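PDB 1OXV: ABC transporter, ATP binding protein from Sulfolobus solfataricus, which couples ATP hydrolysis to glucose uptake as the nucleotide-binding subunit of the GlcSTUV ABC transporter. Local coordinates for residues N8-F13 and L21-I26; T46-I51 and L163-F168; W293-K298 and L339-K344. All blocks are in the same frame, centred on the assembly; numbering follows the deposited sequence. Where two conformers were deposited one is given.

Interaction 1 (N8-F13 and L21-I26). With ANP (phosphoaminophosphonic acid-adenylate ester), chain T.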
loop_
_atom_site.group_PDB
_atom_site.type_symbol
_atom_site.label_atom_id
_atom_site.label_comp_id
_atom_site.label_asym_id
_atom_site.label_seq_id
_atom_site.Cartn_x
_atom_site.Cartn_y
_atom_site.Cartn_z
ATOM N N ASN A 8 -18.749 6.561 7.961
ATOM C CA ASN A 8 -18.602 8.017 8.000
ATOM C C ASN A 8 -17.644 8.513 9.068
ATOM O O ASN A 8 -17.937 9.478 9.763
ATOM C CB ASN A 8 -19.948 8.703 8.217
ATOM C CG ASN A 8 -20.977 8.319 7.197
ATOM O OD1 ASN A 8 -20.753 8.441 5.996
ATOM N ND2 ASN A 8 -22.130 7.857 7.671
ATOM N N VAL A 9 -16.486 7.882 9.169
ATOM C CA VAL A 9 -15.525 8.243 10.187
ATOM C C VAL A 9 -14.645 9.432 9.795
ATOM O O VAL A 9 -14.016 9.474 8.727
ATOM C CB VAL A 9 -14.680 7.056 10.587
ATOM C CG1 VAL A 9 -13.495 7.502 11.453
ATOM C CG2 VAL A 9 -15.543 6.052 11.343
ATOM N N SER A 10 -14.639 10.404 10.688
ATOM C CA SER A 10 -13.821 11.599 10.567
ATOM C C SER A 10 -13.030 11.735 11.864
ATOM O O SER A 10 -13.461 11.255 12.918
ATOM C CB SER A 10 -14.697 12.843 10.351
ATOM O OG SER A 10 -15.247 12.883 9.051
ATOM N N LYS A 11 -11.853 12.347 11.771
ATOM C CA LYS A 11 -10.995 12.604 12.930
ATOM C C LYS A 11 -10.301 13.938 12.762
ATOM O O LYS A 11 -9.639 14.183 11.748
ATOM C CB LYS A 11 -9.923 11.525 13.078
ATOM C CG LYS A 11 -8.978 11.715 14.258
ATOM C CD LYS A 11 -9.707 11.668 15.592
ATOM C CE LYS A 11 -8.762 11.893 16.751
ATOM N NZ LYS A 11 -9.447 11.743 18.071
ATOM N N VAL A 12 -10.416 14.786 13.768
ATOM C CA VAL A 12 -9.789 16.087 13.723
ATOM C C VAL A 12 -8.780 16.243 14.846
ATOM O O VAL A 12 -8.878 15.603 15.887
ATOM C CB VAL A 12 -10.824 17.225 13.787
ATOM C CG1 VAL A 12 -11.814 17.092 12.657
ATOM C CG2 VAL A 12 -11.541 17.237 15.120
ATOM N N PHE A 13 -7.784 17.069 14.584
ATOM C CA PHE A 13 -6.775 17.447 15.559
ATOM C C PHE A 13 -6.701 18.979 15.570
ATOM O O PHE A 13 -7.333 19.644 14.752
ATOM C CB PHE A 13 -5.400 16.860 15.199
ATOM C CG PHE A 13 -5.332 15.346 15.287
ATOM C CD1 PHE A 13 -5.149 14.575 14.142
ATOM C CD2 PHE A 13 -5.482 14.701 16.501
ATOM C CE1 PHE A 13 -5.097 13.170 14.214
ATOM C CE2 PHE A 13 -5.437 13.311 16.590
ATOM C CZ PHE A 13 -5.250 12.542 15.448
ATOM N N LEU A 21 -8.856 12.642 8.986
ATOM C CA LEU A 21 -9.686 11.695 8.243
ATOM C C LEU A 21 -11.013 12.391 7.985
ATOM O O LEU A 21 -11.578 13.006 8.882
ATOM C CB LEU A 21 -9.929 10.398 9.022
ATOM C CG LEU A 21 -8.732 9.489 9.305
ATOM C CD1 LEU A 21 -9.159 8.335 10.184
ATOM C CD2 LEU A 21 -8.138 8.998 8.008
ATOM N N ASP A 22 -11.519 12.276 6.763
ATOM C CA ASP A 22 -12.741 12.965 6.386
ATOM C C ASP A 22 -13.758 12.010 5.770
ATOM O O ASP A 22 -13.604 11.585 4.629
ATOM C CB ASP A 22 -12.388 14.061 5.382
ATOM C CG ASP A 22 -13.571 14.923 5.008
ATOM O OD1 ASP A 22 -13.343 15.918 4.298
ATOM O OD2 ASP A 22 -14.748 14.691 5.368
ATOM N N ASN A 23 -14.797 11.712 6.540
ATOM C CA ASN A 23 -15.912 10.868 6.119
ATOM C C ASN A 23 -15.519 9.588 5.413
ATOM O O ASN A 23 -15.936 9.322 4.285
ATOM C CB ASN A 23 -16.862 11.677 5.246
ATOM C CG ASN A 23 -17.667 12.682 6.046
ATOM O OD1 ASN A 23 -18.503 12.313 6.871
ATOM N ND2 ASN A 23 -17.411 13.964 5.812
ATOM N N VAL A 24 -14.717 8.792 6.098
ATOM C CA VAL A 24 -14.226 7.544 5.560
ATOM C C VAL A 24 -15.258 6.431 5.660
ATOM O O VAL A 24 -15.833 6.204 6.708
ATOM C CB VAL A 24 -12.914 7.147 6.277
ATOM C CG1 VAL A 24 -12.471 5.737 5.885
ATOM C CG2 VAL A 24 -11.839 8.145 5.934
ATOM N N ASN A 25 -15.504 5.760 4.541
ATOM C CA ASN A 25 -16.443 4.645 4.490
ATOM C C ASN A 25 -15.808 3.417 3.895
ATOM O O ASN A 25 -15.316 3.435 2.765
ATOM C CB ASN A 25 -17.673 5.024 3.666
ATOM C CG ASN A 25 -18.574 5.974 4.401
ATOM O OD1 ASN A 25 -19.202 5.603 5.393
ATOM N ND2 ASN A 25 -18.625 7.218 3.943
ATOM N N ILE A 26 -15.810 2.344 4.657
ATOM C CA ILE A 26 -15.273 1.105 4.165
ATOM C C ILE A 26 -15.739 -0.069 4.979
ATOM O O ILE A 26 -15.896 0.024 6.189
ATOM C CB ILE A 26 -13.735 1.165 4.127
ATOM C CG1 ILE A 26 -13.176 -0.178 3.671
ATOM C CG2 ILE A 26 -13.171 1.602 5.468
ATOM C CD1 ILE A 26 -13.414 -0.452 2.204
HETATM P PG ANP T . 3.154 8.632 7.515
HETATM O O1G ANP T . 2.956 7.918 6.216
HETATM O O2G ANP T . 4.339 9.555 7.504
HETATM O O3G ANP T . 3.351 7.633 8.584
HETATM P PB ANP T . 0.302 9.003 8.135
HETATM O O1B ANP T . -0.370 8.667 6.864
HETATM O O2B ANP T . 0.392 7.818 9.025
HETATM N N3B ANP T . 1.827 9.597 7.809
HETATM P PA ANP T . -0.937 10.389 10.228
HETATM O O1A ANP T . -2.214 9.642 10.394
HETATM O O2A ANP T . 0.017 10.013 11.282
HETATM O O3A ANP T . -0.446 10.215 8.770
HETATM O "O5'" ANP T . -1.273 11.855 10.455
HETATM C "C5'" ANP T . -2.327 12.395 9.697
HETATM C "C4'" ANP T . -2.451 13.911 9.897
HETATM O "O4'" ANP T . -2.886 14.162 11.218
HETATM C "C3'" ANP T . -1.150 14.690 9.805
HETATM O "O3'" ANP T . -1.431 16.022 9.384
HETATM C "C2'" ANP T . -0.625 14.706 11.222
HETATM O "O2'" ANP T . 0.208 15.815 11.517
HETATM C "C1'" ANP T . -1.907 14.812 12.018
HETATM N N9 ANP T . -1.844 14.175 13.331
HETATM C C8 ANP T . -1.779 12.851 13.592
HETATM N N7 ANP T . -1.775 12.639 14.935
HETATM C C5 ANP T . -1.854 13.844 15.528
HETATM C C6 ANP T . -1.893 14.358 16.911
HETATM N N6 ANP T . -1.855 13.485 17.998
HETATM N N1 ANP T . -1.978 15.684 17.082
HETATM C C2 ANP T . -2.026 16.549 16.062
HETATM N N3 ANP T . -1.977 16.149 14.779
HETATM C C4 ANP T . -1.906 14.852 14.470
HETATM O O HOH W 1 -17.922 12.038 9.860
HETATM O O HOH W 2 -15.361 15.481 7.952
#
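V9 and V24 form an antiparallel hydrogen-bonded pair, V24 N reaching V9 O at 2.8 Å and V9 N reaching V24 O at 3.0 Å. A G1 beta bulge flanks the pair on each strand: N8 and V9 both face V24, N23 and V24 both face V9, and the two asparagines have positive phi and psi. K11 N also bonds to L21 O at 3.0 Å. The face bearing V9, K11, L21 and V24 is the packed one, where the CB atoms of K11 and L21 meet. The S10 side is polar and wet. With chi1 at -73°, S10 OG swings beside its own backbone N and takes the N-H of N23 at 2.8 Å, while two waters tie the hydroxyl to N8 O and D22 OD2. At the exposed end N25 OD1 receives N8 N at 2.8 Å and N25 ND2 returns a longer bond to N8 OD1, the amide planes 88° apart. At the far end one face of the F13 ring covers the adenine of ANP, with CD1 3.3 Å from ANP C4, as A-loop aromatics do in ABC ATPases; a serine here would probably leave the base without its flat support. This hairpin edges an antiparallel sheet, K11 and L21 resting on helix 44-52, V24 on strand 218-223, and D22 salt-bridged to K218.

Interaction 2 (T46-I51 and L163-F168). With ANP (phosphoaminophosphonic acid-adenylate ester), chain T.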
loop_
_atom_site.group_PDB
_atom_site.type_symbol
_atom_site.label_atom_id
_atom_site.label_comp_id
_atom_site.label_asym_id
_atom_site.label_seq_id
_atom_site.Cartn_x
_atom_site.Cartn_y
_atom_site.Cartn_z
ATOM N N THR A 46 -3.529 7.314 11.781
ATOM C CA THR A 46 -4.709 7.750 12.491
ATOM C C THR A 46 -5.815 6.702 12.302
ATOM O O THR A 46 -6.496 6.301 13.248
ATOM C CB THR A 46 -5.148 9.118 11.984
ATOM O OG1 THR A 46 -4.113 10.085 12.249
ATOM C CG2 THR A 46 -6.364 9.597 12.762
ATOM N N PHE A 47 -5.978 6.261 11.074
ATOM C CA PHE A 47 -6.958 5.243 10.762
ATOM C C PHE A 47 -6.712 3.974 11.564
ATOM O O PHE A 47 -7.627 3.437 12.202
ATOM C CB PHE A 47 -6.942 4.964 9.275
ATOM C CG PHE A 47 -7.905 3.930 8.851
ATOM C CD1 PHE A 47 -9.248 4.218 8.730
ATOM C CD2 PHE A 47 -7.478 2.666 8.575
ATOM C CE1 PHE A 47 -10.132 3.249 8.340
ATOM C CE2 PHE A 47 -8.359 1.708 8.180
ATOM C CZ PHE A 47 -9.682 1.999 8.060
ATOM N N MET A 48 -5.475 3.493 11.540
ATOM C CA MET A 48 -5.063 2.280 12.239
ATOM C C MET A 48 -5.349 2.365 13.742
ATOM O O MET A 48 -5.759 1.403 14.379
ATOM C CB MET A 48 -3.566 2.079 12.005
ATOM C CG MET A 48 -3.253 1.609 10.583
ATOM S SD MET A 48 -4.176 0.131 10.135
ATOM C CE MET A 48 -2.849 -1.063 10.352
ATOM N N ARG A 49 -5.048 3.522 14.329
ATOM C CA ARG A 49 -5.243 3.732 15.749
ATOM C C ARG A 49 -6.727 3.722 16.124
ATOM O O ARG A 49 -7.101 3.285 17.221
ATOM C CB ARG A 49 -4.573 5.040 16.211
ATOM C CG ARG A 49 -3.059 4.979 16.284
ATOM C CD ARG A 49 -2.368 6.317 16.623
ATOM N NE ARG A 49 -2.791 6.895 17.895
ATOM C CZ ARG A 49 -2.321 6.508 19.076
ATOM N NH1 ARG A 49 -1.411 5.553 19.151
ATOM N NH2 ARG A 49 -2.752 7.078 20.183
ATOM N N ILE A 50 -7.570 4.209 15.223
ATOM C CA ILE A 50 -9.004 4.182 15.466
ATOM C C ILE A 50 -9.490 2.729 15.397
ATOM O O ILE A 50 -10.300 2.280 16.223
ATOM C CB ILE A 50 -9.742 5.111 14.497
ATOM C CG1 ILE A 50 -9.577 6.566 14.950
ATOM C CG2 ILE A 50 -11.212 4.747 14.406
ATOM C CD1 ILE A 50 -10.004 7.576 13.935
ATOM N N ILE A 51 -8.973 1.966 14.447
ATOM C CA ILE A 51 -9.367 0.565 14.374
ATOM C C ILE A 51 -8.899 -0.164 15.639
ATOM O O ILE A 51 -9.620 -0.989 16.175
ATOM C CB ILE A 51 -8.789 -0.129 13.155
ATOM C CG1 ILE A 51 -9.247 0.551 11.864
ATOM C CG2 ILE A 51 -9.187 -1.606 13.159
ATOM C CD1 ILE A 51 -10.704 0.697 11.747
ATOM N N LEU A 163 -3.112 -5.839 12.897
ATOM C CA LEU A 163 -2.850 -4.534 12.311
ATOM C C LEU A 163 -1.348 -4.300 12.159
ATOM O O LEU A 163 -0.599 -4.328 13.142
ATOM C CB LEU A 163 -3.438 -3.423 13.187
ATOM C CG LEU A 163 -4.907 -3.586 13.562
ATOM C CD1 LEU A 163 -5.333 -2.504 14.553
ATOM C CD2 LEU A 163 -5.805 -3.564 12.334
ATOM N N LEU A 164 -0.925 -4.038 10.928
ATOM C CA LEU A 164 0.470 -3.779 10.636
ATOM C C LEU A 164 0.647 -2.383 10.048
ATOM O O LEU A 164 0.228 -2.102 8.923
ATOM C CB LEU A 164 1.038 -4.825 9.672
ATOM C CG LEU A 164 0.828 -6.288 10.061
ATOM C CD1 LEU A 164 1.530 -7.202 9.084
ATOM C CD2 LEU A 164 1.337 -6.548 11.449
ATOM N N ASP A 165 1.297 -1.514 10.799
ATOM C CA ASP A 165 1.539 -0.154 10.325
ATOM C C ASP A 165 2.977 -0.024 9.828
ATOM O O ASP A 165 3.922 0.076 10.610
ATOM C CB ASP A 165 1.232 0.879 11.422
ATOM C CG ASP A 165 1.154 2.308 10.885
ATOM O OD1 ASP A 165 1.407 2.515 9.674
ATOM O OD2 ASP A 165 0.826 3.285 11.602
ATOM N N GLU A 166 3.127 -0.039 8.510
ATOM C CA GLU A 166 4.423 0.080 7.861
ATOM C C GLU A 166 5.447 -0.844 8.499
ATOM O O GLU A 166 6.446 -0.383 9.040
ATOM C CB GLU A 166 4.920 1.522 7.918
ATOM C CG GLU A 166 3.932 2.531 7.363
ATOM C CD GLU A 166 4.613 3.742 6.749
ATOM O OE1 GLU A 166 5.671 3.557 6.113
ATOM O OE2 GLU A 166 4.093 4.875 6.896
ATOM N N PRO A 167 5.217 -2.143 8.341
ATOM C CA PRO A 167 6.030 -3.195 8.953
ATOM C C PRO A 167 7.362 -3.446 8.271
ATOM O O PRO A 167 8.327 -3.772 8.948
ATOM C CB PRO A 167 5.182 -4.464 8.757
ATOM C CG PRO A 167 3.971 -4.071 7.976
ATOM C CD PRO A 167 4.167 -2.691 7.473
ATOM N N PHE A 168 7.398 -3.324 6.947
ATOM C CA PHE A 168 8.592 -3.682 6.179
ATOM C C PHE A 168 9.472 -2.479 5.840
ATOM O O PHE A 168 10.269 -2.528 4.897
ATOM C CB PHE A 168 8.167 -4.405 4.895
ATOM C CG PHE A 168 7.028 -5.371 5.097
ATOM C CD1 PHE A 168 5.816 -5.186 4.454
ATOM C CD2 PHE A 168 7.170 -6.449 5.945
ATOM C CE1 PHE A 168 4.779 -6.068 4.658
ATOM C CE2 PHE A 168 6.138 -7.330 6.146
ATOM C CZ PHE A 168 4.946 -7.146 5.506
HETATM P PG ANP T . 3.154 8.632 7.515
HETATM O O1G ANP T . 2.956 7.918 6.216
HETATM O O2G ANP T . 4.339 9.555 7.504
HETATM O O3G ANP T . 3.351 7.633 8.584
HETATM P PB ANP T . 0.302 9.003 8.135
HETATM O O1B ANP T . -0.370 8.667 6.864
HETATM O O2B ANP T . 0.392 7.818 9.025
HETATM N N3B ANP T . 1.827 9.597 7.809
HETATM P PA ANP T . -0.937 10.389 10.228
HETATM O O1A ANP T . -2.214 9.642 10.394
HETATM O O2A ANP T . 0.017 10.013 11.282
HETATM O O3A ANP T . -0.446 10.215 8.770
HETATM O "O5'" ANP T . -1.273 11.855 10.455
HETATM C "C5'" ANP T . -2.327 12.395 9.697
HETATM C "C4'" ANP T . -2.451 13.911 9.897
HETATM O "O4'" ANP T . -2.886 14.162 11.218
HETATM C "C3'" ANP T . -1.150 14.690 9.805
HETATM O "O3'" ANP T . -1.431 16.022 9.384
HETATM C "C2'" ANP T . -0.625 14.706 11.222
HETATM O "O2'" ANP T . 0.208 15.815 11.517
HETATM C "C1'" ANP T . -1.907 14.812 12.018
HETATM N N9 ANP T . -1.844 14.175 13.331
HETATM C C8 ANP T . -1.779 12.851 13.592
HETATM N N7 ANP T . -1.775 12.639 14.935
HETATM C C5 ANP T . -1.854 13.844 15.528
HETATM C C6 ANP T . -1.893 14.358 16.911
HETATM N N6 ANP T . -1.855 13.485 17.998
HETATM N N1 ANP T . -1.978 15.684 17.082
HETATM C C2 ANP T . -2.026 16.549 16.062
HETATM N N3 ANP T . -1.977 16.149 14.779
HETATM C C4 ANP T . -1.906 14.852 14.470
#
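M48 and I51 pack on L163 to D165, joining the helix that follows the P-loop (Walker A) to the Walker B strand in the nucleotide-binding core of a P-loop NTPase. The axes of helix 46-51 and strand 163-165 run nearly antiparallel, 9.5 Å apart at 157°, and no hydrogen bond links the segments; the join is made by van der Waals contact of side chains with each other and with backbone. The helix starts at the nucleotide. T46 grips one oxygen of the alpha phosphate twice, through its backbone N (3.0 Å to ANP O1A) and through OG1 (2.7 Å to the same atom). One face of the F47 ring carries CG1 of I51. M48 does most of the touching. In the conformer described, one of two deposited, its chain bends at chi2 and again at chi3 (-102°) and lays CE across the strand, 3.7 Å from L163 CB and 3.5 Å from L164 O, contacts that rest on this conformer; L195, V197 and F88 enclose it further. D165, whose CB is directed toward the helix, is held through OD2 by T45 OG1, near the bound magnesium, while E166 OE2 comes within 3.3 Å of ANP O3G. I51 ends the walk by crossing L163 at a slant, its CG2 set 4.0 Å from L163 CD2, while L163 CD1 lies 3.9 Å from M48 O.

Interaction 3 (W293-K298 and L339-K344)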
loop_
_atom_site.group_PDB
_atom_site.type_symbol
_atom_site.label_atom_id
_atom_site.label_comp_id
_atom_site.label_asym_id
_atom_site.label_seq_id
_atom_site.Cartn_x
_atom_site.Cartn_y
_atom_site.Cartn_z
ATOM N N TRP A 293 -0.558 -2.268 -30.908
ATOM C CA TRP A 293 0.215 -1.070 -30.604
ATOM C C TRP A 293 -0.279 0.059 -31.491
ATOM O O TRP A 293 -0.493 -0.142 -32.678
ATOM C CB TRP A 293 1.689 -1.334 -30.882
ATOM C CG TRP A 293 2.331 -2.226 -29.869
ATOM C CD1 TRP A 293 2.671 -3.538 -30.018
ATOM C CD2 TRP A 293 2.703 -1.866 -28.536
ATOM N NE1 TRP A 293 3.236 -4.014 -28.860
ATOM C CE2 TRP A 293 3.268 -3.001 -27.936
ATOM C CE3 TRP A 293 2.621 -0.684 -27.787
ATOM C CZ2 TRP A 293 3.752 -2.992 -26.631
ATOM C CZ3 TRP A 293 3.098 -0.679 -26.498
ATOM C CH2 TRP A 293 3.661 -1.828 -25.934
ATOM N N ILE A 294 -0.465 1.240 -30.920
ATOM C CA ILE A 294 -0.912 2.393 -31.690
ATOM C C ILE A 294 0.164 3.460 -31.769
ATOM O O ILE A 294 0.728 3.872 -30.763
ATOM C CB ILE A 294 -2.156 3.021 -31.056
ATOM C CG1 ILE A 294 -3.206 1.954 -30.763
ATOM C CG2 ILE A 294 -2.730 4.075 -31.988
ATOM C CD1 ILE A 294 -3.826 1.381 -32.004
ATOM N N LEU A 295 0.424 3.916 -32.981
ATOM C CA LEU A 295 1.389 4.973 -33.216
ATOM C C LEU A 295 0.837 6.308 -32.720
ATOM O O LEU A 295 -0.277 6.683 -33.078
ATOM C CB LEU A 295 1.652 5.074 -34.708
ATOM C CG LEU A 295 2.541 6.231 -35.142
ATOM C CD1 LEU A 295 3.910 6.115 -34.502
ATOM C CD2 LEU A 295 2.653 6.226 -36.639
ATOM N N VAL A 296 1.601 7.028 -31.902
ATOM C CA VAL A 296 1.143 8.343 -31.444
ATOM C C VAL A 296 2.011 9.483 -31.985
ATOM O O VAL A 296 1.665 10.650 -31.856
ATOM C CB VAL A 296 0.992 8.429 -29.908
ATOM C CG1 VAL A 296 -0.069 7.453 -29.443
ATOM C CG2 VAL A 296 2.307 8.175 -29.176
ATOM N N GLY A 297 3.134 9.144 -32.604
ATOM C CA GLY A 297 3.989 10.158 -33.186
ATOM C C GLY A 297 5.466 9.898 -33.019
ATOM O O GLY A 297 5.872 8.836 -32.546
ATOM N N LYS A 298 6.269 10.870 -33.435
ATOM C CA LYS A 298 7.717 10.769 -33.334
ATOM C C LYS A 298 8.185 11.355 -32.031
ATOM O O LYS A 298 7.568 12.266 -31.482
ATOM C CB LYS A 298 8.412 11.520 -34.461
ATOM C CG LYS A 298 8.011 11.104 -35.852
ATOM C CD LYS A 298 9.029 11.592 -36.878
ATOM C CE LYS A 298 9.559 12.977 -36.546
ATOM N NZ LYS A 298 10.634 13.418 -37.500
ATOM N N LEU A 339 9.859 6.258 -33.377
ATOM C CA LEU A 339 8.411 6.204 -33.424
ATOM C C LEU A 339 7.955 5.788 -32.020
ATOM O O LEU A 339 8.544 4.907 -31.397
ATOM C CB LEU A 339 7.949 5.191 -34.462
ATOM C CG LEU A 339 8.304 5.557 -35.902
ATOM C CD1 LEU A 339 7.583 4.648 -36.881
ATOM C CD2 LEU A 339 7.977 7.022 -36.169
ATOM N N VAL A 340 6.912 6.420 -31.522
ATOM C CA VAL A 340 6.395 6.095 -30.208
ATOM C C VAL A 340 5.050 5.394 -30.342
ATOM O O VAL A 340 4.111 5.940 -30.919
ATOM C CB VAL A 340 6.207 7.364 -29.370
ATOM C CG1 VAL A 340 5.652 7.028 -27.981
ATOM C CG2 VAL A 340 7.517 8.125 -29.264
ATOM N N TYR A 341 4.965 4.184 -29.801
ATOM C CA TYR A 341 3.736 3.416 -29.821
ATOM C C TYR A 341 3.212 3.227 -28.403
ATOM O O TYR A 341 3.987 3.150 -27.454
ATOM C CB TYR A 341 3.968 2.044 -30.457
ATOM C CG TYR A 341 4.057 2.069 -31.954
ATOM C CD1 TYR A 341 5.253 2.343 -32.590
ATOM C CD2 TYR A 341 2.941 1.804 -32.743
ATOM C CE1 TYR A 341 5.332 2.362 -33.970
ATOM C CE2 TYR A 341 3.012 1.837 -34.120
ATOM C CZ TYR A 341 4.217 2.113 -34.730
ATOM O OH TYR A 341 4.305 2.144 -36.104
ATOM N N VAL A 342 1.892 3.136 -28.272
ATOM C CA VAL A 342 1.277 2.853 -26.981
ATOM C C VAL A 342 0.176 1.791 -27.088
ATOM O O VAL A 342 -0.347 1.525 -28.166
ATOM C CB VAL A 342 0.690 4.118 -26.329
ATOM C CG1 VAL A 342 1.764 5.194 -26.171
ATOM C CG2 VAL A 342 -0.444 4.628 -27.121
ATOM N N ARG A 343 -0.157 1.171 -25.960
ATOM C CA ARG A 343 -1.299 0.259 -25.900
ATOM C C ARG A 343 -2.536 1.136 -25.767
ATOM O O ARG A 343 -2.759 1.743 -24.730
ATOM C CB ARG A 343 -1.199 -0.643 -24.674
ATOM C CG ARG A 343 -0.064 -1.625 -24.729
ATOM C CD ARG A 343 -0.399 -2.919 -25.436
ATOM N NE ARG A 343 0.658 -3.913 -25.266
ATOM C CZ ARG A 343 1.053 -4.746 -26.213
ATOM N NH1 ARG A 343 0.486 -4.720 -27.418
ATOM N NH2 ARG A 343 2.021 -5.604 -25.960
ATOM N N LYS A 344 -3.362 1.218 -26.799
ATOM C CA LYS A 344 -4.448 2.185 -26.723
ATOM C C LYS A 344 -5.385 2.028 -25.531
ATOM O O LYS A 344 -5.723 3.016 -24.872
ATOM C CB LYS A 344 -5.273 2.217 -27.993
ATOM C CG LYS A 344 -6.232 3.371 -27.959
ATOM C CD LYS A 344 -7.237 3.292 -29.098
ATOM C CE LYS A 344 -7.913 1.929 -29.147
ATOM N NZ LYS A 344 -8.486 1.539 -27.825
HETATM O O HOH W 3 3.502 -6.753 -28.079
#
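I294 and V342 exchange the first two of four backbone bonds, I294 N to V342 O and V342 N to I294 O, both 2.8 Å. Farther along, V296 N points almost straight at V340 O (2.9 Å), yet V340 N bonds to G297 O instead of V296 O. The register slips by one residue between L295-Y341 and K298-L339, as in a beta bulge, and G297 adopts backbone angles at which a side chain would jam against V296 O. Stacking governs the tryptophan end. The R343 guanidinium lies flat on one face of W293, centres 3.7 Å apart and planes 26° off parallel; chi1 (-68°) sets CG over the six-membered ring in a CH-pi contact, and the bend at chi2 (-86°) brings the guanidinium back over the indole. A water accepts from both W293 NE1 and R343 NH2, fastening the pair at its polar rim. A second CH-pi contact sets L295 CD1 over the Y341 ring, 4.2 Å from its centroid, while Y341 OH is bonded to I288 N. Apolar contacts fill the other side, where the two methyls of V296 divide their partners: CG2 meets V340 CG1, and CG1 meets V342 CG2. V296 also touches L261 and F263 and shares backbone bonding with R262, so a strand of a second sheet joins at the slip, consistent with the OB-like, all-beta architecture assigned to this C-terminal domain.

Overall arrangement
From the N terminus, interaction 1 closes first, a tight hairpin with seven residues between its segments. Interaction 2 opens next and spans 111 residues, bringing strand 161-165 back against the helix after the P-loop. Interaction 3 comes last, joining neighbouring strands of the C-terminal domain across 40 residues. The three follow one another in series; none nests in or crosses another. Interactions 1 and 2 touch, K11 CG lying 3.7 Å from T46 CG2, and meet the same ANP, one at its base and the other at its phosphates, so they tie the antiparallel sheet to the nucleotide-binding core. Interaction 3 stands apart, its nearest atoms about 28 Å from interaction 1.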